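Local coordinates for malate dehydrogenase (Picrophilus torridus, PDB 4BGV), which probably catalyses the reversible, NAD-dependent oxidation of malate to oxaloacetate, a step of the tricarboxylic acid cycle, at residues 293-296 / 297-300; 204-207 / 208-212; 17-20 / 21-24. All coordinates share one frame; numbering follows the deposited sequence.

Interaction 1 of 3, residues 293-296 / 297-300; sequences FNED and ELEA
Asn294 and Glu297 build a capping box at the start of the long helix 295-321, each side chain answering the other's backbone N-H. Asn294 holds the N-cap position, and its OD1 accepts from Glu297 N at 2.9 Å, with the donor almost straight in line with the amide carbonyl. The side chain reaches this place because its CG lies between the backbone N and the carbonyl carbon (chi1 71°), which folds the amide over the first turn. In return, Glu297 OE1 accepts from Asn294 N at 2.9 Å, the donor lying well above the plane of the carboxylate rather than within it. The amide and carboxylate are stacked, their planes 22° apart, with Asn294 CG 3.4 Å from Glu297 CD.

The other carboxylate oxygen, OE2, is engaged by Arg189 of strand 184-193 in a salt bridge, so the capping residue also ties this helix of the C-terminal domain to the neighbouring antiparallel sheet. A hydrophobic staple brackets the box: Phe293, just before the cap, sets its CB 4.1 Å from CB of Leu298 in the first turn. The Phe293 ring runs on beside Glu297, its CD2 4.0 Å from Glu297 CB, and meets the indole of Trp301. Behind the cap the regular backbone pattern takes over, with Leu298 N bonded to Asn294 O at 2.9 Å and Ala300 N to Asp296 O at 3.1 Å.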
# COMPACT_ATOMS: atom_id res chain seq x y z
N PHE A 293 15.50 -29.64 -18.71
CA PHE A 293 15.97 -30.25 -17.47
C PHE A 293 17.42 -30.71 -17.61
O PHE A 293 17.79 -31.29 -18.63
CB PHE A 293 15.13 -31.50 -17.12
CG PHE A 293 13.67 -31.22 -16.84
CD1 PHE A 293 12.76 -31.06 -17.87
CD2 PHE A 293 13.20 -31.16 -15.53
CE1 PHE A 293 11.41 -30.82 -17.59
CE2 PHE A 293 11.86 -30.93 -15.25
CZ PHE A 293 10.96 -30.76 -16.28
N ASN A 294 18.23 -30.47 -16.58
CA ASN A 294 19.51 -31.18 -16.50
C ASN A 294 19.26 -32.59 -15.95
O ASN A 294 18.14 -32.92 -15.58
CB ASN A 294 20.58 -30.38 -15.73
CG ASN A 294 20.33 -30.30 -14.22
OD1 ASN A 294 19.54 -31.06 -13.66
ND2 ASN A 294 21.03 -29.38 -13.55
N GLU A 295 20.29 -33.42 -15.89
CA GLU A 295 20.09 -34.81 -15.51
C GLU A 295 19.55 -34.99 -14.08
O GLU A 295 18.68 -35.84 -13.84
CB GLU A 295 21.37 -35.63 -15.73
CG GLU A 295 21.45 -36.94 -14.94
CD GLU A 295 20.33 -37.91 -15.24
OE1 GLU A 295 19.61 -37.73 -16.25
OE2 GLU A 295 20.15 -38.87 -14.46
N ASP A 296 20.05 -34.20 -13.14
CA ASP A 296 19.56 -34.30 -11.76
C ASP A 296 18.08 -33.92 -11.67
O ASP A 296 17.28 -34.61 -11.03
CB ASP A 296 20.38 -33.42 -10.82
CG ASP A 296 21.68 -34.06 -10.40
OD1 ASP A 296 21.79 -35.30 -10.53
OD2 ASP A 296 22.58 -33.34 -9.93
N GLU A 297 17.73 -32.82 -12.33
CA GLU A 297 16.36 -32.33 -12.29
C GLU A 297 15.41 -33.30 -12.98
O GLU A 297 14.29 -33.51 -12.52
CB GLU A 297 16.28 -30.95 -12.95
CG GLU A 297 17.09 -29.89 -12.22
CD GLU A 297 17.55 -28.74 -13.12
OE1 GLU A 297 17.30 -28.79 -14.35
OE2 GLU A 297 18.21 -27.81 -12.60
N LEU A 298 15.89 -33.91 -14.06
CA LEU A 298 15.10 -34.88 -14.82
C LEU A 298 14.75 -36.09 -13.96
O LEU A 298 13.59 -36.53 -13.95
CB LEU A 298 15.88 -35.36 -16.05
CG LEU A 298 15.10 -36.35 -16.91
CD1 LEU A 298 13.86 -35.69 -17.51
CD2 LEU A 298 16.00 -36.95 -17.99
N GLU A 299 15.73 -36.64 -13.25
CA GLU A 299 15.53 -37.77 -12.34
C GLU A 299 14.48 -37.44 -11.29
O GLU A 299 13.58 -38.22 -10.99
CB GLU A 299 16.84 -38.08 -11.59
CG GLU A 299 17.94 -38.67 -12.43
CD GLU A 299 19.25 -38.83 -11.66
OE1 GLU A 299 19.60 -37.94 -10.85
OE2 GLU A 299 19.93 -39.85 -11.86
N ALA A 300 14.66 -36.28 -10.69
CA ALA A 300 13.75 -35.82 -9.65
C ALA A 300 12.35 -35.61 -10.22
O ALA A 300 11.35 -35.95 -9.58
CB ALA A 300 14.26 -34.54 -9.02
O HOH W 1 17.90 -36.21 -8.85

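Interaction 2 of 3, residues 204-207 / 208-212; sequences REKI and DEIVK
Arg204 and Asp208, one helical turn apart at the start of helix 204-215, meet guanidinium edge to carboxylate. NH1 donates to Asp208 OD1 at 3.1 Å, a fairly straight bond in which the oxygen lies near the guanidinium plane and is approached on its syn side. The two flat groups are turned 54° against each other, and NH1 alone bonds to this carboxylate. Bends at chi2 (61°) and chi3 (53°) curl the arginine forward along the helix and lay its CD 3.2 Å from Asp208 OD1. Its NH2 goes to Glu199 in a second salt bridge, placing the guanidinium between two acids. With an alanine at Asp208, Arg204 would probably keep Glu199 but lose the acceptor that holds NH1, leaving its guanidinium freer to swing.

On another flank, Lys206 is bent in the same two places, and its NZ reaches Glu209 OE1 at 2.6 Å on the syn side, three residues on. The side chains of Glu205 and Glu209 cross at about a right angle; because Glu209 was modelled in two conformers, their very close approach, like the exact length of the lysine bond, remains doubtful.

The apolar face is simpler: Ile207 and Val211 bring their CG2 methyls to 4.2 Å, and both lie on Ile188 of strand 184-193. Ile210 packs against Phe157, Phe160 and Leu161 of helix 150-165, which also carries Arg156, a probable substrate-binding residue. The helix is thus amphipathic: apolar residues fasten it to sheet and helix, while its outer side pairs Arg204 with Asp208 and Lys206 with Glu209 but also brings two acids together. The attraction within the two ion pairs would probably weaken if their acids were protonated.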
# COMPACT_ATOMS: atom_id res chain seq x y z
N ARG A 204 27.28 -25.73 -1.02
CA ARG A 204 26.28 -26.72 -1.43
C ARG A 204 25.57 -27.34 -0.22
O ARG A 204 24.36 -27.55 -0.24
CB ARG A 204 26.94 -27.79 -2.30
CG ARG A 204 26.19 -29.11 -2.42
CD ARG A 204 24.81 -28.96 -3.04
NE ARG A 204 24.83 -28.26 -4.32
CZ ARG A 204 23.75 -28.08 -5.08
NH1 ARG A 204 22.58 -28.57 -4.69
NH2 ARG A 204 23.85 -27.43 -6.24
N GLU A 205 26.33 -27.62 0.83
CA GLU A 205 25.78 -28.23 2.04
C GLU A 205 24.65 -27.37 2.61
O GLU A 205 23.60 -27.90 3.00
CB GLU A 205 26.86 -28.42 3.10
CG GLU A 205 26.72 -29.72 3.86
CD GLU A 205 25.30 -29.95 4.35
OE1 GLU A 205 24.90 -29.28 5.32
OE2 GLU A 205 24.58 -30.78 3.75
N LYS A 206 24.86 -26.06 2.65
CA LYS A 206 23.85 -25.15 3.18
C LYS A 206 22.64 -25.08 2.26
O LYS A 206 21.49 -25.00 2.74
CB LYS A 206 24.44 -23.75 3.40
CG LYS A 206 23.45 -22.77 4.00
CD LYS A 206 22.87 -23.29 5.33
CE LYS A 206 23.95 -23.43 6.40
NZ LYS A 206 23.35 -23.83 7.72
N ILE A 207 22.87 -25.10 0.95
CA ILE A 207 21.77 -25.08 -0.01
C ILE A 207 20.94 -26.35 0.13
O ILE A 207 19.71 -26.30 0.12
CB ILE A 207 22.28 -24.91 -1.46
CG1 ILE A 207 22.91 -23.52 -1.64
CG2 ILE A 207 21.15 -25.11 -2.48
CD1 ILE A 207 23.71 -23.36 -2.95
N ASP A 208 21.60 -27.49 0.29
CA ASP A 208 20.86 -28.74 0.49
C ASP A 208 20.01 -28.68 1.76
O ASP A 208 18.89 -29.19 1.78
CB ASP A 208 21.81 -29.94 0.52
CG ASP A 208 22.42 -30.23 -0.84
OD1 ASP A 208 21.92 -29.67 -1.84
OD2 ASP A 208 23.38 -31.02 -0.91
N GLU A 209 20.53 -28.07 2.82
CA GLU A 209 19.79 -27.91 4.07
C GLU A 209 18.52 -27.10 3.85
O GLU A 209 17.45 -27.42 4.37
CB GLU A 209 20.66 -27.22 5.13
CG GLU A 209 21.84 -28.04 5.61
CD GLU A 209 22.69 -27.29 6.62
OE1 GLU A 209 22.38 -26.11 6.91
OE2 GLU A 209 23.67 -27.86 7.14
N ILE A 210 18.66 -26.03 3.08
CA ILE A 210 17.56 -25.12 2.83
C ILE A 210 16.51 -25.77 1.91
O ILE A 210 15.31 -25.59 2.10
CB ILE A 210 18.08 -23.79 2.28
CG1 ILE A 210 18.82 -23.04 3.39
CG2 ILE A 210 16.94 -22.94 1.70
CD1 ILE A 210 19.46 -21.72 2.96
N VAL A 211 16.99 -26.55 0.93
CA VAL A 211 16.10 -27.31 0.07
C VAL A 211 15.26 -28.30 0.88
O VAL A 211 14.05 -28.40 0.70
CB VAL A 211 16.89 -28.00 -1.04
CG1 VAL A 211 16.04 -29.05 -1.74
CG2 VAL A 211 17.41 -26.94 -2.03
N LYS A 212 15.90 -29.03 1.80
CA LYS A 212 15.18 -29.99 2.62
C LYS A 212 14.15 -29.30 3.54
O LYS A 212 13.02 -29.78 3.68
CB LYS A 212 16.16 -30.86 3.41
CG LYS A 212 15.51 -32.01 4.15
CD LYS A 212 16.56 -32.93 4.78
CE LYS A 212 17.12 -33.91 3.76
NZ LYS A 212 17.84 -35.03 4.43

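Interaction 3 of 3, residues 17-20 / 21-24; sequences VAQT and LAIR
Val17 and Leu21 make the aliphatic contact of this turn, lying side by side and pointing the same way, with Val17 CG1 3.8 Å from Leu21 CD1. Next to them in the apolar group, Thr20 sends its methyl CG2 alongside Arg24, 4.0 Å from the arginine CD. Gln19 joins through its stem as well as its amide. Its chain is bent at chi2 (67°), which carries NE2 over the side chain of Ile23, 3.6 Å from CG1, while Gln19 CG rests 3.8 Å from Ile23 CD1.

Backbone hydrogen bonds form the second group. Leu21 N bonds to Val17 O at 2.8 Å, and Arg24 N to Thr20 O at 3.0 Å, the latter closing the last turn of helix 12-23. This helix links strands 4-8 and 28-33 in the beta-alpha-beta unit of the Rossmann-type domain, and Val17 packs near the glycine-rich segment thought to bind NAD.

Several polar atoms have partners outside the two segments. Thr20 OG1 bonds back to Thr16 O, Gln19 NE2 to Tyr55 OH, and Arg24 NH2 forms a salt bridge with Glu243. Trp53 of the second subunit packs on Thr20, Ile23 and Arg24. The chemistry divides the work: hydrocarbon parts pack along the helix, while Gln19 NE2, Thr20 OG1 and Arg24 NH2 are satisfied, which probably lowers the cost of placing them here.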
# COMPACT_ATOMS: atom_id res chain seq x y z
N VAL A 17 -7.26 -16.06 3.32
CA VAL A 17 -7.35 -15.67 1.92
C VAL A 17 -8.32 -14.49 1.80
O VAL A 17 -8.00 -13.50 1.15
CB VAL A 17 -7.83 -16.82 1.02
CG1 VAL A 17 -8.16 -16.31 -0.38
CG2 VAL A 17 -6.75 -17.90 0.94
N ALA A 18 -9.48 -14.61 2.43
CA ALA A 18 -10.49 -13.55 2.35
C ALA A 18 -9.96 -12.23 2.91
O ALA A 18 -10.11 -11.16 2.30
CB ALA A 18 -11.78 -13.97 3.07
N GLN A 19 -9.31 -12.29 4.08
CA GLN A 19 -8.78 -11.07 4.69
C GLN A 19 -7.66 -10.49 3.82
O GLN A 19 -7.52 -9.27 3.70
CB GLN A 19 -8.28 -11.33 6.11
CG GLN A 19 -7.62 -10.11 6.78
CD GLN A 19 -8.61 -8.97 7.07
OE1 GLN A 19 -9.15 -8.88 8.18
NE2 GLN A 19 -8.82 -8.10 6.09
N THR A 20 -6.88 -11.37 3.20
CA THR A 20 -5.78 -10.94 2.33
C THR A 20 -6.30 -10.25 1.06
O THR A 20 -5.80 -9.18 0.66
CB THR A 20 -4.89 -12.15 1.95
OG1 THR A 20 -4.35 -12.70 3.15
CG2 THR A 20 -3.74 -11.72 1.05
N LEU A 21 -7.29 -10.87 0.42
CA LEU A 21 -7.93 -10.26 -0.76
C LEU A 21 -8.52 -8.90 -0.42
O LEU A 21 -8.47 -7.99 -1.24
CB LEU A 21 -9.04 -11.17 -1.31
CG LEU A 21 -8.50 -12.50 -1.87
CD1 LEU A 21 -9.65 -13.40 -2.27
CD2 LEU A 21 -7.55 -12.26 -3.06
N ALA A 22 -9.09 -8.77 0.78
CA ALA A 22 -9.69 -7.48 1.18
C ALA A 22 -8.63 -6.41 1.34
O ALA A 22 -8.76 -5.31 0.80
CB ALA A 22 -10.51 -7.63 2.47
N ILE A 23 -7.56 -6.74 2.08
CA ILE A 23 -6.43 -5.81 2.24
C ILE A 23 -5.85 -5.36 0.89
O ILE A 23 -5.54 -4.18 0.71
CB ILE A 23 -5.33 -6.45 3.12
CG1 ILE A 23 -5.87 -6.61 4.55
CG2 ILE A 23 -4.03 -5.64 3.08
CD1 ILE A 23 -5.12 -7.63 5.40
N ARG A 24 -5.69 -6.29 -0.04
CA ARG A 24 -5.13 -5.98 -1.35
C ARG A 24 -6.21 -5.48 -2.31
O ARG A 24 -5.94 -5.23 -3.49
CB ARG A 24 -4.40 -7.21 -1.91
CG ARG A 24 -3.21 -7.59 -1.03
CD ARG A 24 -2.56 -8.90 -1.46
NE ARG A 24 -1.81 -8.82 -2.71
CZ ARG A 24 -0.53 -8.44 -2.78
NH1 ARG A 24 0.09 -8.04 -1.67
NH2 ARG A 24 0.13 -8.42 -3.94

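In the fold
Along the chain the order is interaction 3, then interaction 2, then interaction 1, each on or at the end of one helix. Interactions 1 and 2 belong to the C-terminal domain, their centres about 17 Å apart and their nearest atoms about 7 Å apart. Both helices pack on strand 184-193: helix 295-321 meets Val185, Phe187 and Arg189, helix 204-215 the alternating Pro186 and Ile188. Interaction 3 lies in the NAD-binding domain, its centre about 38 Å from that of interaction 1 and 33 Å from that of interaction 2. It alone meets another subunit, so the three sample a helix start, an amphipathic helix and a subunit interface.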